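Local coordinates for uncharacterized protein AsbF (Bacillus anthracis, PDB 3DX5), which catalyses the manganese-dependent dehydration of 3-dehydroshikimate to 3,4-dihydroxybenzoate, a step in the biosynthesis of the siderophore petrobactin, at residues I15-T18 with D19-F23; L54-L57 with K58-L62; M226-L229 with F230-I233; K260-L263 with K264-K268. All blocks are in the same frame, centred on the assembly; numbering follows the deposited sequence.

Contacts 1 and 4 are partly buried turns of two helices on the outside of the barrel, and their side chains meet where Phe23 packs on Lys260 and Leu263; both also reach the second subunit. Contact 2 joins the end of helix 47-56 to the loop that leads to strand 64-68, and its Leu57, Lys60 and Leu62 lean on Val21 of contact 1. Contact 3 is the most superficial, yet it is probably tied to contact 4 by the carboxylate of Glu266. Chemistry follows place: capping and apolar stapling where helix 17-26 begins, a Schellman turn closed by backbone bonds and a leucine pair in contact 2, a tight beta turn in contact 3, and regular helical bonding in contact 4.

Contact 1 (I15-T18 with D19-F23); sequences ISFT and DIVQF
Ile15 reaches forward over the first turn of helix 17-26 and closes on Asp19 and Ile20. From its CB, which points toward the helix, two branches part. CG1 stands anti to the backbone N (chi1 -173°) and touches Asp19 CB at 3.7 Å; the other branch, CG2, approaches Ile20 CD1 at 4.0 Å. At the tip, CD1 rests on Ile20 CG1, 3.9 Å away, and the two isoleucines cross at about a right angle. The branched chain suits this place because both arms find carbon, and Leu14 of the second subunit packs on both isoleucines.

Ser16, the next residue, is the N-cap. With OG between the backbone N and the carbonyl carbon, its small side chain reaches forward into the first turn, where OG accepts from Asp19 N at 3.1 Å. Ile15 and Ile20, which flank the cap, form a hydrophobic staple. In place of the direct return bond of a capping box, a water accepts from Ser16 N at 3.1 Å and donates to Asp19 OD2 at 2.6 Å. A carboxylate is well placed here, since its negative charge would interact favourably with the N-terminal end of the helix dipole. The helix belongs to the beta-alpha-beta unit from strand 2-6 to strand 31-35.

Round the helix, Val21 CG2 sits over one face of the Phe17 ring in a CH-pi contact, 3.7 Å from the ring centroid and 17° off the normal. It lies toward the rim, with Phe17 CZ its nearest ring atom at 3.6 Å, while Thr50 and Glu53 of helix 47-56 also pack on the Phe17 side chain.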
loop_
_atom_site.group_PDB
_atom_site.type_symbol
_atom_site.label_atom_id
_atom_site.label_comp_id
_atom_site.label_asym_id
_atom_site.label_seq_id
_atom_site.Cartn_x
_atom_site.Cartn_y
_atom_site.Cartn_z
ATOM N N ILE A 15 -4.247 -11.913 0.117
ATOM C CA ILE A 15 -4.154 -13.088 -0.723
ATOM C C ILE A 15 -2.760 -13.728 -0.505
ATOM O O ILE A 15 -1.768 -13.021 -0.350
ATOM C CB ILE A 15 -4.365 -12.734 -2.241
ATOM C CG1 ILE A 15 -4.436 -14.016 -3.103
ATOM C CG2 ILE A 15 -3.274 -11.785 -2.772
ATOM C CD1 ILE A 15 -4.807 -13.753 -4.627
ATOM N N SER A 16 -2.686 -15.051 -0.564
ATOM C CA SER A 16 -1.407 -15.754 -0.362
ATOM C C SER A 16 -0.626 -15.868 -1.646
ATOM O O SER A 16 -1.180 -15.786 -2.737
ATOM C CB SER A 16 -1.661 -17.163 0.196
ATOM O OG SER A 16 -2.253 -17.951 -0.813
ATOM N N PHE A 17 0.686 -16.062 -1.524
ATOM C CA PHE A 17 1.520 -16.317 -2.698
ATOM C C PHE A 17 1.017 -17.566 -3.468
ATOM O O PHE A 17 1.007 -17.571 -4.717
ATOM C CB PHE A 17 2.982 -16.491 -2.270
ATOM C CG PHE A 17 3.932 -16.730 -3.423
ATOM C CD1 PHE A 17 4.130 -15.757 -4.409
ATOM C CD2 PHE A 17 4.646 -17.917 -3.505
ATOM C CE1 PHE A 17 5.017 -15.979 -5.470
ATOM C CE2 PHE A 17 5.547 -18.135 -4.576
ATOM C CZ PHE A 17 5.737 -17.173 -5.537
ATOM N N THR A 18 0.619 -18.612 -2.717
ATOM C CA THR A 18 0.118 -19.847 -3.308
ATOM C C THR A 18 -1.072 -19.544 -4.233
ATOM O O THR A 18 -1.117 -20.054 -5.352
ATOM C CB THR A 18 -0.312 -20.876 -2.236
ATOM O OG1 THR A 18 0.832 -21.281 -1.460
ATOM C CG2 THR A 18 -0.973 -22.136 -2.894
ATOM N N ASP A 19 -2.007 -18.691 -3.783
ATOM C CA ASP A 19 -3.158 -18.332 -4.609
ATOM C C ASP A 19 -2.807 -17.443 -5.805
ATOM O O ASP A 19 -3.409 -17.569 -6.889
ATOM C CB ASP A 19 -4.245 -17.676 -3.772
ATOM C CG ASP A 19 -4.962 -18.683 -2.872
ATOM O OD1 ASP A 19 -4.737 -19.921 -2.996
ATOM O OD2 ASP A 19 -5.772 -18.233 -2.046
ATOM N N ILE A 20 -1.841 -16.550 -5.641
ATOM C CA ILE A 20 -1.335 -15.814 -6.816
ATOM C C ILE A 20 -0.710 -16.749 -7.889
ATOM O O ILE A 20 -1.002 -16.624 -9.101
ATOM C CB ILE A 20 -0.355 -14.758 -6.414
ATOM C CG1 ILE A 20 -1.119 -13.596 -5.759
ATOM C CG2 ILE A 20 0.432 -14.253 -7.662
ATOM C CD1 ILE A 20 -0.217 -12.571 -5.212
ATOM N N VAL A 21 0.117 -17.693 -7.445
ATOM C CA VAL A 21 0.745 -18.600 -8.374
ATOM C C VAL A 21 -0.339 -19.394 -9.101
ATOM O O VAL A 21 -0.277 -19.563 -10.311
ATOM C CB VAL A 21 1.741 -19.536 -7.663
ATOM C CG1 VAL A 21 2.177 -20.681 -8.609
ATOM C CG2 VAL A 21 2.946 -18.769 -7.152
ATOM N N GLN A 22 -1.329 -19.898 -8.359
ATOM C CA GLN A 22 -2.409 -20.708 -8.960
ATOM C C GLN A 22 -3.211 -19.853 -9.968
ATOM O O GLN A 22 -3.522 -20.313 -11.065
ATOM C CB GLN A 22 -3.346 -21.287 -7.872
ATOM C CG GLN A 22 -4.524 -22.136 -8.418
ATOM C CD GLN A 22 -4.051 -23.272 -9.339
ATOM O OE1 GLN A 22 -3.076 -23.970 -9.044
ATOM N NE2 GLN A 22 -4.754 -23.466 -10.449
ATOM N N PHE A 23 -3.556 -18.625 -9.586
ATOM C CA PHE A 23 -4.230 -17.720 -10.515
ATOM C C PHE A 23 -3.386 -17.466 -11.785
ATOM O O PHE A 23 -3.904 -17.471 -12.901
ATOM C CB PHE A 23 -4.562 -16.402 -9.833
ATOM C CG PHE A 23 -5.194 -15.404 -10.742
ATOM C CD1 PHE A 23 -6.573 -15.431 -10.982
ATOM C CD2 PHE A 23 -4.416 -14.437 -11.383
ATOM C CE1 PHE A 23 -7.171 -14.487 -11.861
ATOM C CE2 PHE A 23 -4.992 -13.512 -12.261
ATOM C CZ PHE A 23 -6.376 -13.531 -12.487
HETATM O O HOH W 1 -5.429 -16.467 -0.237
#

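Contact 2 (L54-L57 with K58-L62); sequences LNCL and KDKTL
Leu57 and Leu62 cross at about a right angle in a Schellman motif, which closes the 3-10 turn at 58-59 that follows helix 47-56 and leads toward strand 64-68. One methyl of the first, Leu57 CD2, lies 3.8 Å from Leu62 CB and 4.1 Å from Leu62 CD1, so the later side chain offers both its root and its tip. This is the apolar pair expected of the motif, and leucine suits both positions because each side chain is buried, with Val21 of helix 17-26 packing on the two of them.

The backbone brings the pair together. Leu62 N donates to Leu57 O at 3.0 Å, the long six-to-one bond, while Thr61 N bonds to Lys58 O inside it. Thr61, with positive phi and psi, makes the left-handed step that turns the chain. Leu57 O is gripped twice, because Lys60 N also donates to it at 2.9 Å. The two donors come from opposite faces of the carbonyl plane, lying 40° (Leu62 N) and 57° (Lys60 N) out of it.

On the outer side, water stands in for helical bonds. One molecule links Leu54 O to Lys58 N, and a second accepts from Asp59 N at 2.8 Å while donating to Asn55 O, which suits a surface carrying the exposed Lys58 and Asp59.

Lys60 runs a different course from the leucines. Its chain is straight through chi3 and then bends at the last torsion (chi4 76°), folding the ammonium back along the turn, and the side chain also touches Tyr25 of helix 17-26. The tip ends over Cys56, with Lys60 NZ 3.4 Å from Cys56 CB.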
loop_
_atom_site.group_PDB
_atom_site.type_symbol
_atom_site.label_atom_id
_atom_site.label_comp_id
_atom_site.label_asym_id
_atom_site.label_seq_id
_atom_site.Cartn_x
_atom_site.Cartn_y
_atom_site.Cartn_z
ATOM N N LEU A 54 8.045 -22.595 -5.123
ATOM C CA LEU A 54 9.117 -22.329 -6.088
ATOM C C LEU A 54 9.546 -23.633 -6.770
ATOM O O LEU A 54 9.814 -23.648 -7.966
ATOM C CB LEU A 54 10.289 -21.582 -5.424
ATOM C CG LEU A 54 9.942 -20.154 -4.921
ATOM C CD1 LEU A 54 11.110 -19.442 -4.211
ATOM C CD2 LEU A 54 9.351 -19.272 -6.081
ATOM N N ASN A 55 9.543 -24.733 -6.021
ATOM C CA ASN A 55 9.921 -26.031 -6.596
ATOM C C ASN A 55 8.961 -26.614 -7.649
ATOM O O ASN A 55 9.361 -27.505 -8.383
ATOM C CB ASN A 55 10.226 -27.049 -5.499
ATOM C CG ASN A 55 11.430 -26.633 -4.638
ATOM O OD1 ASN A 55 12.229 -25.746 -5.016
ATOM N ND2 ASN A 55 11.564 -27.271 -3.473
ATOM N N CYS A 56 7.724 -26.112 -7.745
ATOM C CA CYS A 56 6.828 -26.519 -8.845
ATOM C C CYS A 56 6.598 -25.478 -9.886
ATOM O O CYS A 56 5.770 -25.740 -10.769
ATOM C CB CYS A 56 5.407 -26.789 -8.404
ATOM S SG CYS A 56 5.232 -27.438 -6.874
ATOM N N LEU A 57 7.224 -24.300 -9.778
ATOM C CA LEU A 57 6.922 -23.246 -10.749
ATOM C C LEU A 57 7.158 -23.710 -12.147
ATOM O O LEU A 57 6.348 -23.447 -13.021
ATOM C CB LEU A 57 7.751 -21.997 -10.553
ATOM C CG LEU A 57 7.243 -21.036 -9.526
ATOM C CD1 LEU A 57 8.044 -19.746 -9.722
ATOM C CD2 LEU A 57 5.729 -20.816 -9.658
ATOM N N LYS A 58 8.288 -24.378 -12.347
ATOM C CA LYS A 58 8.712 -24.790 -13.669
ATOM C C LYS A 58 7.670 -25.720 -14.300
ATOM O O LYS A 58 7.368 -25.583 -15.487
ATOM C CB LYS A 58 10.089 -25.453 -13.591
ATOM C CG LYS A 58 10.731 -25.742 -14.921
ATOM C CD LYS A 58 11.567 -24.572 -15.456
ATOM C CE LYS A 58 12.307 -25.056 -16.726
ATOM N NZ LYS A 58 13.220 -24.027 -17.286
ATOM N N ASP A 59 7.081 -26.609 -13.493
ATOM C CA ASP A 59 6.024 -27.541 -13.936
ATOM C C ASP A 59 4.775 -26.836 -14.438
ATOM O O ASP A 59 3.967 -27.434 -15.134
ATOM C CB ASP A 59 5.555 -28.421 -12.768
ATOM C CG ASP A 59 6.536 -29.517 -12.417
ATOM O OD1 ASP A 59 7.391 -29.879 -13.270
ATOM O OD2 ASP A 59 6.437 -30.025 -11.267
ATOM N N LYS A 60 4.595 -25.588 -14.017
ATOM C CA LYS A 60 3.437 -24.791 -14.373
ATOM C C LYS A 60 3.789 -23.765 -15.475
ATOM O O LYS A 60 2.991 -22.858 -15.750
ATOM C CB LYS A 60 2.935 -24.050 -13.130
ATOM C CG LYS A 60 2.374 -24.913 -11.998
ATOM C CD LYS A 60 1.952 -23.963 -10.867
ATOM C CE LYS A 60 1.362 -24.718 -9.667
ATOM N NZ LYS A 60 2.384 -25.372 -8.853
ATOM N N THR A 61 4.980 -23.912 -16.073
ATOM C CA THR A 61 5.547 -22.975 -17.042
ATOM C C THR A 61 5.513 -21.558 -16.477
ATOM O O THR A 61 5.111 -20.631 -17.159
ATOM C CB THR A 61 4.825 -23.032 -18.443
ATOM O OG1 THR A 61 4.545 -24.398 -18.785
ATOM C CG2 THR A 61 5.696 -22.433 -19.543
ATOM N N LEU A 62 5.909 -21.417 -15.213
ATOM C CA LEU A 62 5.972 -20.128 -14.533
ATOM C C LEU A 62 7.406 -19.880 -14.075
ATOM O O LEU A 62 8.157 -20.811 -13.917
ATOM C CB LEU A 62 5.030 -20.088 -13.309
ATOM C CG LEU A 62 3.560 -19.836 -13.636
ATOM C CD1 LEU A 62 2.709 -20.056 -12.382
ATOM C CD2 LEU A 62 3.396 -18.402 -14.208
HETATM O O HOH W 2 10.333 -24.926 -10.507
HETATM O O HOH W 3 8.751 -27.440 -11.462
#

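Contact 3 (M226-L229 with F230-I233); sequences MVPL and FEGI
Val227 and Gly232 meet where the chain leaves the short, weakly bonded strand 226-227 and folds through a type I beta turn spanning Pro228 to Glu231. The turn is closed by Glu231 N, which donates to Pro228 O at 3.0 Å. Glu231 N stands well above the plane of the Pro228 carbonyl, 52° out of it. Leu229 and Phe230 fill the two middle positions of the turn.

Packing is tightest just beyond the turn. Val227 CG2 is held between its own backbone N and carbonyl carbon, and in that position it faces the chain returning from the turn. It lies 3.4 Å from Gly232 CA, closer than ordinary van der Waals contact, and 3.6 Å from Glu231 O. Glycine suits this spot, because with no side chain its backbone can run right against the valine methyl. Leu229, buried, packs on Phe199 and Tyr236, and its carbonyl oxygen takes a hydrogen bond from Asn201 ND2. Its side chain is about 8 Å from that of the metal- and substrate-binding Glu253, so the turn lies near the active site but is not part of the ligand pocket. Phe230 is well packed too: its side chain lies among Ile240, Val269 and Leu270 and makes a cation-pi contact with Arg273, while Leu229 CB lies over one ring face, 4.4 Å from Phe230 CD2.

The other side is looser. Glu231 is exposed and modelled in two conformers, so its side-chain contact is tentative. In one of them the extended chain (chi2 -178°) crosses the proline ring obliquely, with Glu231 OE1 3.6 Å from Pro228 CD.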
loop_
_atom_site.group_PDB
_atom_site.type_symbol
_atom_site.label_atom_id
_atom_site.label_comp_id
_atom_site.label_asym_id
_atom_site.label_seq_id
_atom_site.Cartn_x
_atom_site.Cartn_y
_atom_site.Cartn_z
HETATM N N MSE A 226 -8.426 4.317 -15.478
HETATM C CA MSE A 226 -7.643 3.084 -15.677
HETATM C C MSE A 226 -8.483 2.054 -16.451
HETATM O O MSE A 226 -9.567 1.719 -16.019
HETATM C CB MSE A 226 -7.186 2.489 -14.330
HETATM C CG MSE A 226 -6.261 3.404 -13.484
HETATM SE SE MSE A 226 -5.652 2.409 -11.954
HETATM C CE MSE A 226 -4.782 3.867 -10.941
ATOM N N VAL A 227 -7.984 1.553 -17.579
ATOM C CA VAL A 227 -8.802 0.701 -18.453
ATOM C C VAL A 227 -8.003 -0.457 -19.044
ATOM O O VAL A 227 -6.783 -0.371 -19.140
ATOM C CB VAL A 227 -9.459 1.497 -19.644
ATOM C CG1 VAL A 227 -10.535 2.471 -19.139
ATOM C CG2 VAL A 227 -8.385 2.204 -20.517
ATOM N N PRO A 228 -8.691 -1.543 -19.467
ATOM C CA PRO A 228 -7.948 -2.640 -20.133
ATOM C C PRO A 228 -7.152 -2.138 -21.344
ATOM O O PRO A 228 -7.481 -1.071 -21.920
ATOM C CB PRO A 228 -9.069 -3.602 -20.583
ATOM C CG PRO A 228 -10.139 -3.440 -19.483
ATOM C CD PRO A 228 -10.096 -1.917 -19.181
ATOM N N LEU A 229 -6.142 -2.908 -21.747
ATOM C CA LEU A 229 -5.220 -2.491 -22.809
ATOM C C LEU A 229 -5.869 -2.036 -24.111
ATOM O O LEU A 229 -5.404 -1.059 -24.723
ATOM C CB LEU A 229 -4.216 -3.609 -23.134
ATOM C CG LEU A 229 -3.295 -4.049 -21.981
ATOM C CD1 LEU A 229 -2.279 -5.041 -22.553
ATOM C CD2 LEU A 229 -2.585 -2.837 -21.349
ATOM N N PHE A 230 -6.889 -2.766 -24.567
ATOM C CA PHE A 230 -7.494 -2.444 -25.870
ATOM C C PHE A 230 -8.629 -1.422 -25.768
ATOM O O PHE A 230 -9.251 -1.108 -26.755
ATOM C CB PHE A 230 -7.856 -3.720 -26.665
ATOM C CG PHE A 230 -6.656 -4.584 -26.932
ATOM C CD1 PHE A 230 -5.659 -4.151 -27.820
ATOM C CD2 PHE A 230 -6.452 -5.759 -26.203
ATOM C CE1 PHE A 230 -4.506 -4.897 -28.036
ATOM C CE2 PHE A 230 -5.293 -6.534 -26.396
ATOM C CZ PHE A 230 -4.311 -6.106 -27.334
ATOM N N GLU A 231 -8.847 -0.901 -24.565
ATOM C CA GLU A 231 -9.948 0.021 -24.300
ATOM C C GLU A 231 -9.440 1.429 -23.957
ATOM O O GLU A 231 -10.225 2.296 -23.624
ATOM C CB GLU A 231 -10.821 -0.530 -23.168
ATOM C CG GLU A 231 -11.469 -1.868 -23.500
ATOM C CD GLU A 231 -12.369 -2.405 -22.397
ATOM O OE1 GLU A 231 -12.775 -1.650 -21.495
ATOM O OE2 GLU A 231 -12.685 -3.609 -22.432
ATOM N N GLY A 232 -8.132 1.652 -24.039
ATOM C CA GLY A 232 -7.562 2.968 -23.756
ATOM C C GLY A 232 -6.960 3.702 -24.941
ATOM O O GLY A 232 -7.054 3.236 -26.066
ATOM N N ILE A 233 -6.319 4.841 -24.669
ATOM C CA ILE A 233 -5.829 5.744 -25.716
ATOM C C ILE A 233 -4.496 5.266 -26.337
ATOM O O ILE A 233 -4.261 5.480 -27.512
ATOM C CB ILE A 233 -5.805 7.250 -25.226
ATOM C CG1 ILE A 233 -5.504 8.246 -26.351
ATOM C CG2 ILE A 233 -4.860 7.456 -24.055
ATOM C CD1 ILE A 233 -6.605 8.300 -27.520
#

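Contact 4 (K260-L263 with K264-K268); sequences KDIL and KAEMK
Ile262 and Glu266, one helical turn apart, lie side by side and point the same way. The first shell here is light: Ile262 CG2, anti to the backbone N, comes within 4.1 Å of Glu266 CG. Other side chains rest their CB or CG atoms on carbonyl oxygens of the preceding turn. Lys264 CB is 3.1 Å from Lys260 O, a close fit, and Ala265 CB is 3.5 Å from Asp261 O. Met267, a selenomethionine here, brings CG to 3.6 Å from Leu263 O.

What spaces these groups is the regular alpha-helical bonding of helix 259-272, the last helix of the TIM barrel, which follows strand 249-252. Lys264 N donates to Lys260 O at 2.9 Å, and Met267 N to Leu263 O at 3.1 Å, with Ala265 to Asp261 and Glu266 to Ile262 between them.

Farther out, residue type follows the direction each side faces. Leu263 and Met267 are apolar and buried against Leu252 of the strand beneath, with Phe23 of helix 17-26 also on Leu263. Lys264 and Ala265 lie on the exposed side, while Lys260 and Asp261 meet Gln45 of the second subunit. Glu266 is buried yet polar. Its chain bends at chi2 (-69°), and it has two conformers; in the one described, Glu266 OE2 probably accepts from Leu229 N at 2.8 Å.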
loop_
_atom_site.group_PDB
_atom_site.type_symbol
_atom_site.label_atom_id
_atom_site.label_comp_id
_atom_site.label_asym_id
_atom_site.label_seq_id
_atom_site.Cartn_x
_atom_site.Cartn_y
_atom_site.Cartn_z
ATOM N N LYS A 260 -8.268 -9.639 -10.263
ATOM C CA LYS A 260 -8.451 -10.966 -10.830
ATOM C C LYS A 260 -9.389 -10.989 -12.039
ATOM O O LYS A 260 -9.069 -11.617 -13.056
ATOM C CB LYS A 260 -8.936 -11.965 -9.767
ATOM C CG LYS A 260 -7.852 -12.461 -8.871
ATOM C CD LYS A 260 -8.539 -13.375 -7.841
ATOM C CE LYS A 260 -7.595 -14.258 -7.079
ATOM N NZ LYS A 260 -8.418 -14.945 -6.027
ATOM N N ASP A 261 -10.522 -10.289 -11.937
ATOM C CA ASP A 261 -11.450 -10.193 -13.065
ATOM C C ASP A 261 -10.812 -9.531 -14.264
ATOM O O ASP A 261 -10.971 -10.011 -15.393
ATOM C CB ASP A 261 -12.696 -9.382 -12.696
ATOM C CG ASP A 261 -13.627 -10.138 -11.761
ATOM O OD1 ASP A 261 -13.650 -11.399 -11.785
ATOM O OD2 ASP A 261 -14.342 -9.461 -10.982
ATOM N N ILE A 262 -10.142 -8.405 -14.026
ATOM C CA ILE A 262 -9.523 -7.639 -15.119
ATOM C C ILE A 262 -8.437 -8.472 -15.798
ATOM O O ILE A 262 -8.377 -8.541 -17.030
ATOM C CB ILE A 262 -8.921 -6.310 -14.608
ATOM C CG1 ILE A 262 -10.042 -5.368 -14.106
ATOM C CG2 ILE A 262 -8.021 -5.672 -15.663
ATOM C CD1 ILE A 262 -11.039 -4.909 -15.185
ATOM N N LEU A 263 -7.583 -9.099 -14.984
ATOM C CA LEU A 263 -6.431 -9.873 -15.504
ATOM C C LEU A 263 -6.898 -11.106 -16.288
ATOM O O LEU A 263 -6.383 -11.403 -17.371
ATOM C CB LEU A 263 -5.510 -10.296 -14.354
ATOM C CG LEU A 263 -4.734 -9.086 -13.782
ATOM C CD1 LEU A 263 -3.904 -9.499 -12.524
ATOM C CD2 LEU A 263 -3.787 -8.476 -14.834
ATOM N N LYS A 264 -7.877 -11.811 -15.726
ATOM C CA LYS A 264 -8.439 -12.963 -16.384
ATOM C C LYS A 264 -9.024 -12.542 -17.771
ATOM O O LYS A 264 -8.734 -13.177 -18.795
ATOM C CB LYS A 264 -9.493 -13.595 -15.462
ATOM C CG LYS A 264 -10.381 -14.701 -16.134
ATOM C CD LYS A 264 -11.230 -15.463 -15.085
ATOM C CE LYS A 264 -12.281 -16.277 -15.803
ATOM N NZ LYS A 264 -12.921 -17.314 -14.922
ATOM N N ALA A 265 -9.820 -11.468 -17.802
ATOM C CA ALA A 265 -10.388 -11.008 -19.062
ATOM C C ALA A 265 -9.307 -10.591 -20.075
ATOM O O ALA A 265 -9.432 -10.902 -21.293
ATOM C CB ALA A 265 -11.437 -9.884 -18.849
ATOM N N GLU A 266 -8.271 -9.896 -19.590
ATOM C CA GLU A 266 -7.156 -9.453 -20.437
ATOM C C GLU A 266 -6.484 -10.613 -21.165
ATOM O O GLU A 266 -6.248 -10.551 -22.376
ATOM C CB GLU A 266 -6.112 -8.657 -19.632
ATOM C CG GLU A 266 -6.617 -7.337 -19.092
ATOM C CD GLU A 266 -6.873 -6.314 -20.179
ATOM O OE1 GLU A 266 -7.728 -6.558 -21.063
ATOM O OE2 GLU A 266 -6.220 -5.249 -20.145
HETATM N N MSE A 267 -6.227 -11.691 -20.441
HETATM C CA MSE A 267 -5.488 -12.815 -21.018
HETATM C C MSE A 267 -6.294 -13.517 -22.100
HETATM O O MSE A 267 -5.717 -14.026 -23.061
HETATM C CB MSE A 267 -4.975 -13.771 -19.949
HETATM C CG MSE A 267 -3.804 -13.202 -19.149
HETATM SE SE MSE A 267 -2.199 -12.922 -20.205
HETATM C CE MSE A 267 -1.772 -14.736 -20.733
ATOM N N LYS A 268 -7.622 -13.551 -21.955
ATOM C CA LYS A 268 -8.452 -14.156 -22.990
ATOM C C LYS A 268 -8.359 -13.328 -24.257
ATOM O O LYS A 268 -8.279 -13.892 -25.379
ATOM C CB LYS A 268 -9.928 -14.239 -22.546
ATOM C CG LYS A 268 -10.186 -15.029 -21.229
ATOM C CD LYS A 268 -11.685 -15.185 -20.971
ATOM C CE LYS A 268 -11.968 -15.868 -19.625
ATOM N NZ LYS A 268 -13.457 -15.978 -19.419
#